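Side-chain contacts in dihydroneopterin triphosphate diphosphatase (PDB 5U7F), which probably hydrolyses dihydroneopterin triphosphate to dihydroneopterin monophosphate and pyrophosphate, a step of folate biosynthesis, as a metal-dependent Nudix hydrolase: residues Val10-Val15 against Met54-Glu59; Ile16-Thr21 against Tyr121-Ala126. All coordinates share one frame; numbering follows the deposited sequence.

Interaction 1: Val10-Val15 against Met54-Glu59; sequences VSILVV and MREVKE. With CO (cobalt (II) ion), chain D; CO (cobalt (II) ion), chain E.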
loop_
_atom_site.group_PDB
_atom_site.type_symbol
_atom_site.label_atom_id
_atom_site.label_comp_id
_atom_site.label_asym_id
_atom_site.label_seq_id
_atom_site.Cartn_x
_atom_site.Cartn_y
_atom_site.Cartn_z
ATOM N N VAL A 10 -9.056 -7.389 6.737
ATOM C CA VAL A 10 -9.572 -6.805 5.509
ATOM C C VAL A 10 -8.771 -5.525 5.319
ATOM O O VAL A 10 -8.743 -4.662 6.197
ATOM C CB VAL A 10 -11.086 -6.514 5.590
ATOM C CG1 VAL A 10 -11.575 -5.751 4.348
ATOM C CG2 VAL A 10 -11.873 -7.793 5.745
ATOM N N SER A 11 -8.068 -5.428 4.207
ATOM C CA SER A 11 -7.122 -4.331 4.014
ATOM C C SER A 11 -7.175 -3.777 2.584
ATOM O O SER A 11 -7.856 -4.321 1.701
ATOM C CB SER A 11 -5.715 -4.813 4.349
ATOM O OG SER A 11 -5.223 -5.676 3.335
ATOM N N ILE A 12 -6.476 -2.674 2.402
ATOM C CA ILE A 12 -6.306 -2.036 1.118
ATOM C C ILE A 12 -4.827 -1.876 0.832
ATOM O O ILE A 12 -3.985 -1.878 1.741
ATOM C CB ILE A 12 -7.050 -0.675 1.031
ATOM C CG1 ILE A 12 -6.640 0.298 2.131
ATOM C CG2 ILE A 12 -8.559 -0.898 1.095
ATOM C CD1 ILE A 12 -5.388 1.069 1.854
ATOM N N LEU A 13 -4.515 -1.825 -0.456
ATOM C CA LEU A 13 -3.170 -1.572 -0.953
ATOM C C LEU A 13 -3.291 -0.423 -1.937
ATOM O O LEU A 13 -4.161 -0.465 -2.796
ATOM C CB LEU A 13 -2.597 -2.814 -1.641
ATOM C CG LEU A 13 -1.380 -2.626 -2.554
ATOM C CD1 LEU A 13 -0.189 -2.558 -1.686
ATOM C CD2 LEU A 13 -1.260 -3.770 -3.537
ATOM N N VAL A 14 -2.479 0.624 -1.793
ATOM C CA VAL A 14 -2.483 1.721 -2.762
ATOM C C VAL A 14 -1.112 1.826 -3.402
ATOM O O VAL A 14 -0.100 2.158 -2.757
ATOM C CB VAL A 14 -2.869 3.077 -2.129
ATOM C CG1 VAL A 14 -2.861 4.169 -3.210
ATOM C CG2 VAL A 14 -4.216 2.998 -1.455
ATOM N N VAL A 15 -1.048 1.478 -4.677
ATOM C CA VAL A 15 0.201 1.608 -5.397
ATOM C C VAL A 15 0.320 3.036 -5.876
ATOM O O VAL A 15 -0.443 3.504 -6.742
ATOM C CB VAL A 15 0.301 0.603 -6.568
ATOM C CG1 VAL A 15 1.619 0.729 -7.237
ATOM C CG2 VAL A 15 0.150 -0.827 -6.055
ATOM N N MET A 54 -8.089 6.276 0.881
ATOM C CA MET A 54 -7.837 7.710 0.960
ATOM C C MET A 54 -7.302 8.074 2.344
ATOM O O MET A 54 -6.381 8.885 2.453
ATOM C CB MET A 54 -9.095 8.509 0.649
ATOM C CG MET A 54 -9.303 8.729 -0.841
ATOM S SD MET A 54 -10.479 10.050 -1.171
ATOM C CE MET A 54 -11.850 9.571 -0.108
ATOM N N ARG A 55 -7.837 7.441 3.391
ATOM C CA ARG A 55 -7.427 7.782 4.743
ATOM C C ARG A 55 -5.983 7.386 4.991
ATOM O O ARG A 55 -5.215 8.181 5.510
ATOM C CB ARG A 55 -8.316 7.131 5.780
ATOM C CG ARG A 55 -7.840 7.402 7.219
ATOM C CD ARG A 55 -8.638 6.694 8.232
ATOM N NE ARG A 55 -8.902 5.309 7.848
ATOM C CZ ARG A 55 -8.038 4.312 7.976
ATOM N NH1 ARG A 55 -6.835 4.521 8.517
ATOM N NH2 ARG A 55 -8.389 3.095 7.579
ATOM N N GLU A 56 -5.624 6.149 4.653
ATOM C CA GLU A 56 -4.271 5.657 4.844
ATOM C C GLU A 56 -3.253 6.451 4.015
ATOM O O GLU A 56 -2.120 6.637 4.422
ATOM C CB GLU A 56 -4.207 4.181 4.484
ATOM C CG GLU A 56 -4.983 3.306 5.442
ATOM C CD GLU A 56 -4.286 3.088 6.811
ATOM O OE1 GLU A 56 -3.080 3.342 6.886
ATOM O OE2 GLU A 56 -4.952 2.635 7.783
ATOM N N VAL A 57 -3.654 6.920 2.843
ATOM C CA VAL A 57 -2.729 7.681 2.022
ATOM C C VAL A 57 -2.439 9.015 2.722
ATOM O O VAL A 57 -1.289 9.459 2.759
ATOM C CB VAL A 57 -3.274 7.899 0.599
ATOM C CG1 VAL A 57 -2.468 8.981 -0.141
ATOM C CG2 VAL A 57 -3.232 6.572 -0.168
ATOM N N LYS A 58 -3.480 9.620 3.302
ATOM C CA LYS A 58 -3.295 10.856 4.078
ATOM C C LYS A 58 -2.401 10.596 5.300
ATOM O O LYS A 58 -1.419 11.293 5.491
ATOM C CB LYS A 58 -4.643 11.434 4.523
ATOM C CG LYS A 58 -4.699 12.963 4.498
ATOM C CD LYS A 58 -5.959 13.509 5.174
ATOM C CE LYS A 58 -5.860 15.023 5.372
ATOM N NZ LYS A 58 -7.020 15.597 6.130
ATOM N N GLU A 59 -2.744 9.576 6.097
ATOM C CA GLU A 59 -1.983 9.200 7.314
ATOM C C GLU A 59 -0.521 8.805 7.062
ATOM O O GLU A 59 0.371 9.229 7.801
ATOM C CB GLU A 59 -2.672 8.021 8.048
ATOM C CG GLU A 59 -4.029 8.344 8.701
ATOM C CD GLU A 59 -4.696 7.125 9.388
ATOM O OE1 GLU A 59 -5.833 7.269 9.904
ATOM O OE2 GLU A 59 -4.078 6.032 9.427
HETATM CO CO CO D . -4.540 1.705 9.646
HETATM CO CO CO E . -1.615 2.815 8.238
HETATM O O HOH W 1 -5.218 3.516 10.611
HETATM O O HOH W 2 -1.568 4.867 8.855
HETATM O O HOH W 3 -4.264 0.828 11.738
HETATM O O HOH W 4 -2.795 2.703 9.748
HETATM O O HOH W 5 -6.492 0.851 9.530
#
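Val14 and Ile12 meet Val57 and Glu56 in a buried, apolar contact between a central strand of the Nudix sheet and the helix of the Nudix box. No hydrogen bond crosses between the two segments. The two valine side chains cross at about a right angle, and a single methyl of Val57 does the touching: CG2 rests between the two branches of Val14, 3.9 Å from Val14 CG1 and the same distance from Val14 CG2. Further back along the strand, CD1 of Ile12 lies 4.2 Å from CB of Glu56, so within the two segments Ile12 meets Glu56 at its CB, not at its carboxylate.

The carboxylate of Glu56 has a different task. Its chain bends at chi2 (-75°), and the two oxygens part between two cobalt ions: OE1 binds the chain E ion at 2.1 Å, while OE2 binds the chain D ion at 2.1 Å. Water 4 also joins both metals. Arg55 steadies this group, its NH1 donating to Glu56 OE2 over 2.8 Å from above the carboxylate plane (59° out of it). Arg55 NH1 also makes a weak bond of 3.2 Å to Glu59 OE1, in a salt-bridge network along the helix. Glu59 OE2 in turn accepts from water 1 and water 2, each a ligand of one cobalt, and thereby takes a second-shell place.

Glu60 and Glu117 share the chain E cobalt with Glu56, and Glu47 pairs with Arg55 NH2. Val57 also packs on Ile63, and Ile12 on Phe103 of strand 97-107. Strand 10-18 runs between strands 97-107 and 36-42, with helix 49-61 over one side of it and helix 136-147 reached by Leu13 and Val15.

Interaction 2: Ile16-Thr21 against Tyr121-Ala126; sequences IYAQDT and YKWLDA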
loop_
_atom_site.group_PDB
_atom_site.type_symbol
_atom_site.label_atom_id
_atom_site.label_comp_id
_atom_site.label_asym_id
_atom_site.label_seq_id
_atom_site.Cartn_x
_atom_site.Cartn_y
_atom_site.Cartn_z
ATOM N N ILE A 16 1.272 3.729 -5.266
ATOM C CA ILE A 16 1.621 5.098 -5.616
ATOM C C ILE A 16 2.787 5.142 -6.600
ATOM O O ILE A 16 3.824 4.508 -6.423
ATOM C CB ILE A 16 1.962 5.929 -4.356
ATOM C CG1 ILE A 16 0.739 6.002 -3.452
ATOM C CG2 ILE A 16 2.426 7.351 -4.733
ATOM C CD1 ILE A 16 0.897 6.783 -2.182
ATOM N N TYR A 17 2.614 5.916 -7.668
ATOM C CA TYR A 17 3.652 6.019 -8.676
ATOM C C TYR A 17 3.575 7.363 -9.373
ATOM O O TYR A 17 2.571 8.043 -9.326
ATOM C CB TYR A 17 3.563 4.891 -9.690
ATOM C CG TYR A 17 2.356 4.959 -10.619
ATOM C CD1 TYR A 17 1.096 4.579 -10.188
ATOM C CD2 TYR A 17 2.491 5.416 -11.927
ATOM C CE1 TYR A 17 -0.004 4.642 -11.031
ATOM C CE2 TYR A 17 1.418 5.482 -12.771
ATOM C CZ TYR A 17 0.165 5.104 -12.328
ATOM O OH TYR A 17 -0.918 5.150 -13.176
ATOM N N ALA A 18 4.703 7.768 -9.950
ATOM C CA ALA A 18 4.760 9.026 -10.660
ATOM C C ALA A 18 4.444 8.781 -12.114
ATOM O O ALA A 18 5.066 7.935 -12.748
ATOM C CB ALA A 18 6.129 9.664 -10.528
ATOM N N GLN A 19 3.522 9.569 -12.643
ATOM C CA GLN A 19 3.129 9.458 -14.056
ATOM C C GLN A 19 4.269 9.739 -15.051
ATOM O O GLN A 19 4.415 9.042 -16.041
ATOM C CB GLN A 19 1.981 10.403 -14.346
ATOM C CG GLN A 19 1.433 10.297 -15.790
ATOM C CD GLN A 19 0.952 8.889 -16.161
ATOM O OE1 GLN A 19 0.453 8.147 -15.318
ATOM N NE2 GLN A 19 1.090 8.528 -17.431
ATOM N N ASP A 20 5.084 10.751 -14.807
ATOM C CA ASP A 20 6.120 11.064 -15.790
ATOM C C ASP A 20 7.264 10.017 -15.824
ATOM O O ASP A 20 7.637 9.568 -16.900
ATOM C CB ASP A 20 6.652 12.479 -15.549
ATOM C CG ASP A 20 7.399 12.626 -14.232
ATOM O OD1 ASP A 20 7.437 11.655 -13.435
ATOM O OD2 ASP A 20 7.937 13.733 -13.996
ATOM N N THR A 21 7.777 9.576 -14.666
ATOM C CA THR A 21 8.894 8.627 -14.656
ATOM C C THR A 21 8.470 7.163 -14.555
ATOM O O THR A 21 9.264 6.260 -14.838
ATOM C CB THR A 21 9.822 8.863 -13.482
ATOM O OG1 THR A 21 9.088 8.668 -12.258
ATOM C CG2 THR A 21 10.444 10.275 -13.545
ATOM N N TYR A 121 11.714 6.187 2.754
ATOM C CA TYR A 121 11.026 5.993 1.471
ATOM C C TYR A 121 12.042 6.045 0.320
ATOM O O TYR A 121 13.126 6.662 0.425
ATOM C CB TYR A 121 9.917 7.032 1.275
ATOM C CG TYR A 121 10.405 8.418 0.927
ATOM C CD1 TYR A 121 10.698 9.348 1.919
ATOM C CD2 TYR A 121 10.549 8.804 -0.394
ATOM C CE1 TYR A 121 11.139 10.631 1.602
ATOM C CE2 TYR A 121 10.990 10.088 -0.729
ATOM C CZ TYR A 121 11.283 10.995 0.276
ATOM O OH TYR A 121 11.726 12.263 -0.064
ATOM N N LYS A 122 11.714 5.356 -0.765
ATOM C CA LYS A 122 12.519 5.382 -1.989
ATOM C C LYS A 122 11.619 5.372 -3.234
ATOM O O LYS A 122 10.587 4.685 -3.252
ATOM C CB LYS A 122 13.465 4.183 -2.040
ATOM C CG LYS A 122 14.720 4.340 -1.218
ATOM C CD LYS A 122 15.633 5.422 -1.807
ATOM C CE LYS A 122 16.924 5.581 -1.003
ATOM N NZ LYS A 122 17.617 6.849 -1.351
ATOM N N TRP A 123 11.999 6.128 -4.266
ATOM C CA TRP A 123 11.369 6.014 -5.585
ATOM C C TRP A 123 12.196 5.051 -6.414
ATOM O O TRP A 123 13.398 5.224 -6.569
ATOM C CB TRP A 123 11.283 7.383 -6.303
ATOM C CG TRP A 123 10.312 8.338 -5.677
ATOM C CD1 TRP A 123 10.586 9.302 -4.742
ATOM C CD2 TRP A 123 8.923 8.389 -5.908
ATOM N NE1 TRP A 123 9.438 9.956 -4.387
ATOM C CE2 TRP A 123 8.393 9.410 -5.084
ATOM C CE3 TRP A 123 8.062 7.686 -6.747
ATOM C CZ2 TRP A 123 7.046 9.743 -5.092
ATOM C CZ3 TRP A 123 6.763 8.009 -6.751
ATOM C CH2 TRP A 123 6.244 9.025 -5.932
ATOM N N LEU A 124 11.549 4.031 -6.949
ATOM C CA LEU A 124 12.211 2.984 -7.704
ATOM C C LEU A 124 11.506 2.734 -9.016
ATOM O O LEU A 124 10.286 2.869 -9.083
ATOM C CB LEU A 124 12.215 1.676 -6.910
ATOM C CG LEU A 124 12.895 1.737 -5.553
ATOM C CD1 LEU A 124 12.487 0.540 -4.677
ATOM C CD2 LEU A 124 14.381 1.759 -5.778
ATOM N N ASP A 125 12.241 2.300 -10.037
ATOM C CA ASP A 125 11.572 1.857 -11.250
ATOM C C ASP A 125 10.742 0.633 -10.891
ATOM O O ASP A 125 11.060 -0.115 -9.940
ATOM C CB ASP A 125 12.541 1.546 -12.394
ATOM C CG ASP A 125 13.520 0.433 -12.072
ATOM O OD1 ASP A 125 13.171 -0.770 -12.219
ATOM O OD2 ASP A 125 14.666 0.771 -11.711
ATOM N N ALA A 126 9.662 0.450 -11.632
ATOM C CA ALA A 126 8.616 -0.490 -11.227
ATOM C C ALA A 126 9.118 -1.928 -11.085
ATOM O O ALA A 126 8.777 -2.596 -10.104
ATOM C CB ALA A 126 7.438 -0.413 -12.202
#
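Trp123 reaches from the edge strand 118-125 to Ile16, Tyr17 and Ala18 at the end of strand 10-18, and its six-membered ring makes all the close contacts. The two strand segments are not paired: their axes come no nearer than 8.7 Å and cross at -62°, and the indole bridges the separation.

The apolar contacts are light. CZ3 of Trp123 lies 4.2 Å from CB of Ala18, and CH2 stands 4.3 Å from CG2 of Ile16, which approaches the ring obliquely. With CG anti to the carbonyl carbon (chi1 -69°), the indole extends from its strand toward these residues.

Backbone atoms supply the rest. CA of Tyr17 sits at the ring edge, near its plane, 4.2 Å from CZ3 of Trp123. The closest approach of all is Ala18 N to that same CZ3, at 3.8 Å, again oblique; it is a van der Waals contact. The side chain of Tyr17 starts away from Trp123 and packs on Val146 of helix 136-147.

The polar end of the indole is held elsewhere, NE1 donating to the carbonyl oxygen of Arg111, while Leu25 and Leu107 also pack against Trp123. With no hydrogen bond or charge pair between the segments, their cohesion rests on dispersion and partial burial of the indole, and the bond from NE1 to Arg111 O helps hold the ring from outside the two segments.

From the N terminus, the chain enters strand 10-18, whose first part takes up interaction 1 and whose last residues take up interaction 2. Interaction 1 closes first, when helix 49-61 returns over the strand after 38 intervening residues. Interaction 2 closes much later, after 99 residues that include this helix and strands 23-29, 36-42, 72-82 and 97-107. The two loops therefore cross, since residues 16-21 lie within the first and residues 121-126 beyond it. With centres about 17 Å apart, the contacts share one strand, tying the Nudix-box helix to its middle and the outermost strand 118-125 to its end.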